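Long-range contact in putative polyprenyl synthetase (Streptomyces coelicolor, PDB 3NF2), which is a probable isoprenyl diphosphate synthase that joins isoprenoid diphosphates into longer prenyl chains with the help of magnesium: residues E84-F89 with A127-V132. Numbering follows the deposited sequence.
Sequences ELVHNF and ALANEV. With SO4 (sulfate ion), chain B.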
loop_
_atom_site.group_PDB
_atom_site.type_symbol
_atom_site.label_atom_id
_atom_site.label_comp_id
_atom_site.label_asym_id
_atom_site.label_seq_id
_atom_site.Cartn_x
_atom_site.Cartn_y
_atom_site.Cartn_z
ATOM N N GLU A 84 -10.963 3.025 -8.750
ATOM C CA GLU A 84 -11.803 3.126 -7.568
ATOM C C GLU A 84 -11.160 2.489 -6.346
ATOM O O GLU A 84 -11.322 2.979 -5.226
ATOM C CB GLU A 84 -13.158 2.479 -7.825
ATOM C CG GLU A 84 -14.089 3.297 -8.704
ATOM C CD GLU A 84 -14.081 4.771 -8.356
ATOM O OE1 GLU A 84 -13.411 5.537 -9.082
ATOM O OE2 GLU A 84 -14.732 5.155 -7.358
ATOM N N LEU A 85 -10.441 1.392 -6.576
ATOM C CA LEU A 85 -9.760 0.664 -5.517
ATOM C C LEU A 85 -8.616 1.480 -4.923
ATOM O O LEU A 85 -8.510 1.590 -3.697
ATOM C CB LEU A 85 -9.270 -0.700 -6.022
ATOM C CG LEU A 85 -10.349 -1.779 -6.158
ATOM C CD1 LEU A 85 -9.827 -2.987 -6.946
ATOM C CD2 LEU A 85 -10.910 -2.218 -4.804
ATOM N N VAL A 86 -7.788 2.060 -5.800
ATOM C CA VAL A 86 -6.680 2.933 -5.397
ATOM C C VAL A 86 -7.215 4.161 -4.675
ATOM O O VAL A 86 -6.678 4.558 -3.624
ATOM C CB VAL A 86 -5.801 3.364 -6.602
ATOM C CG1 VAL A 86 -4.860 4.488 -6.217
ATOM C CG2 VAL A 86 -4.979 2.198 -7.102
ATOM N N HIS A 87 -8.297 4.724 -5.218
ATOM C CA HIS A 87 -8.999 5.837 -4.582
ATOM C C HIS A 87 -9.365 5.521 -3.143
ATOM O O HIS A 87 -9.105 6.321 -2.253
ATOM C CB HIS A 87 -10.263 6.221 -5.358
ATOM C CG HIS A 87 -11.149 7.182 -4.628
ATOM N ND1 HIS A 87 -10.780 8.485 -4.369
ATOM C CD2 HIS A 87 -12.387 7.029 -4.101
ATOM C CE1 HIS A 87 -11.751 9.093 -3.710
ATOM N NE2 HIS A 87 -12.742 8.235 -3.541
ATOM N N ASN A 88 -9.949 4.348 -2.922
ATOM C CA ASN A 88 -10.420 3.970 -1.595
ATOM C C ASN A 88 -9.318 3.551 -0.612
ATOM O O ASN A 88 -9.441 3.779 0.593
ATOM C CB ASN A 88 -11.520 2.926 -1.707
ATOM C CG ASN A 88 -12.816 3.522 -2.215
ATOM O OD1 ASN A 88 -13.591 4.113 -1.449
ATOM N ND2 ASN A 88 -13.058 3.382 -3.509
ATOM N N PHE A 89 -8.243 2.973 -1.145
ATOM C CA PHE A 89 -6.997 2.735 -0.403
ATOM C C PHE A 89 -6.465 4.051 0.124
ATOM O O PHE A 89 -6.053 4.155 1.279
ATOM C CB PHE A 89 -5.972 2.025 -1.323
ATOM C CG PHE A 89 -4.554 2.586 -1.265
ATOM C CD1 PHE A 89 -4.065 3.378 -2.304
ATOM C CD2 PHE A 89 -3.693 2.277 -0.205
ATOM C CE1 PHE A 89 -2.755 3.892 -2.278
ATOM C CE2 PHE A 89 -2.378 2.777 -0.171
ATOM C CZ PHE A 89 -1.912 3.591 -1.206
ATOM N N ALA A 127 -3.227 -3.539 -3.479
ATOM C CA ALA A 127 -2.719 -4.738 -4.153
ATOM C C ALA A 127 -3.756 -5.351 -5.116
ATOM O O ALA A 127 -3.396 -5.840 -6.195
ATOM C CB ALA A 127 -2.238 -5.762 -3.149
ATOM N N LEU A 128 -5.032 -5.301 -4.732
ATOM C CA LEU A 128 -6.115 -5.812 -5.583
ATOM C C LEU A 128 -6.277 -5.033 -6.895
ATOM O O LEU A 128 -6.681 -5.596 -7.915
ATOM C CB LEU A 128 -7.445 -5.834 -4.805
ATOM C CG LEU A 128 -8.661 -6.504 -5.446
ATOM C CD1 LEU A 128 -8.426 -7.992 -5.825
ATOM C CD2 LEU A 128 -9.849 -6.375 -4.533
ATOM N N ALA A 129 -5.964 -3.739 -6.853
ATOM C CA ALA A 129 -6.114 -2.855 -8.003
ATOM C C ALA A 129 -5.144 -3.251 -9.081
ATOM O O ALA A 129 -5.511 -3.328 -10.257
ATOM C CB ALA A 129 -5.891 -1.396 -7.599
ATOM N N ASN A 130 -3.907 -3.505 -8.668
ATOM C CA ASN A 130 -2.865 -3.990 -9.564
ATOM C C ASN A 130 -3.200 -5.366 -10.126
ATOM O O ASN A 130 -2.910 -5.649 -11.287
ATOM C CB ASN A 130 -1.516 -4.040 -8.837
ATOM C CG ASN A 130 -0.988 -2.669 -8.501
ATOM O OD1 ASN A 130 -1.081 -1.747 -9.296
ATOM N ND2 ASN A 130 -0.421 -2.532 -7.317
ATOM N N GLU A 131 -3.821 -6.202 -9.296
ATOM C CA GLU A 131 -4.253 -7.536 -9.693
ATOM C C GLU A 131 -5.334 -7.460 -10.760
ATOM O O GLU A 131 -5.262 -8.158 -11.761
ATOM C CB GLU A 131 -4.790 -8.308 -8.486
ATOM C CG GLU A 131 -5.059 -9.781 -8.737
ATOM C CD GLU A 131 -3.816 -10.637 -8.551
ATOM O OE1 GLU A 131 -2.985 -10.705 -9.487
ATOM O OE2 GLU A 131 -3.672 -11.249 -7.467
ATOM N N VAL A 132 -6.325 -6.600 -10.541
ATOM C CA VAL A 132 -7.470 -6.465 -11.438
ATOM C C VAL A 132 -7.044 -6.120 -12.873
ATOM O O VAL A 132 -7.689 -6.533 -13.838
ATOM C CB VAL A 132 -8.514 -5.473 -10.847
ATOM C CG1 VAL A 132 -9.327 -4.748 -11.924
ATOM C CG2 VAL A 132 -9.437 -6.207 -9.891
HETATM S S SO4 B . -16.108 9.952 -4.211
HETATM O O1 SO4 B . -16.087 8.627 -4.833
HETATM O O2 SO4 B . -17.482 10.449 -4.232
HETATM O O3 SO4 B . -15.619 9.830 -2.833
HETATM O O4 SO4 B . -15.255 10.897 -4.943
#
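Leu85 and Val86 close on the methyl group of Ala129, joining two antiparallel helices of the all-helical isoprenoid synthase fold. Ala129 CB packs against both, 3.8 Å from Leu85 CB and closer still to Val86 CG2. The small alanine lets the backbones come near, and CA of Leu85 lies 5.6 Å from CA of Ala129. The segment axes approach to 8.6 Å at 171°. Leu85 CG is anti to its own carbonyl carbon (chi1 -77°), and CD1 reaches across beside the backbone of Ala129. This methyl touches Leu128 CG at 4.0 Å and lies more loosely by Val132 CG2. No hydrogen bond crosses the pair; the contact is wholly apolar. Leu20 of helix 5-25 also packs on Leu85, and Leu148 and Leu155 of helix 139-165 pack on Val86. Helix 115-134 also borders the second subunit, where Glu131 forms a salt bridge to Arg153 of that chain.

Glu84, His87 and Asn88 do not touch segment 127-132. Glu84 OE1 makes a salt bridge to Arg58 NE, while Asn88 OD1 is hydrogen-bonded to His38 NE2. The His87 side chain packs on Arg58 and gives a weak N-H bond to a sulfate. Arg58, Arg104 and Lys55 N are also hydrogen-bonded to this ion. It probably marks where the diphosphate of isopentenyl diphosphate binds, as in relatives. An alanine at His87 would probably leave the sulfate without its imidazole partner and open a gap beside Arg58. The ring meets the ion by its edge in that weak bond, NE2 3.4 Å from sulfate O3 with an N-H...O angle of 150°.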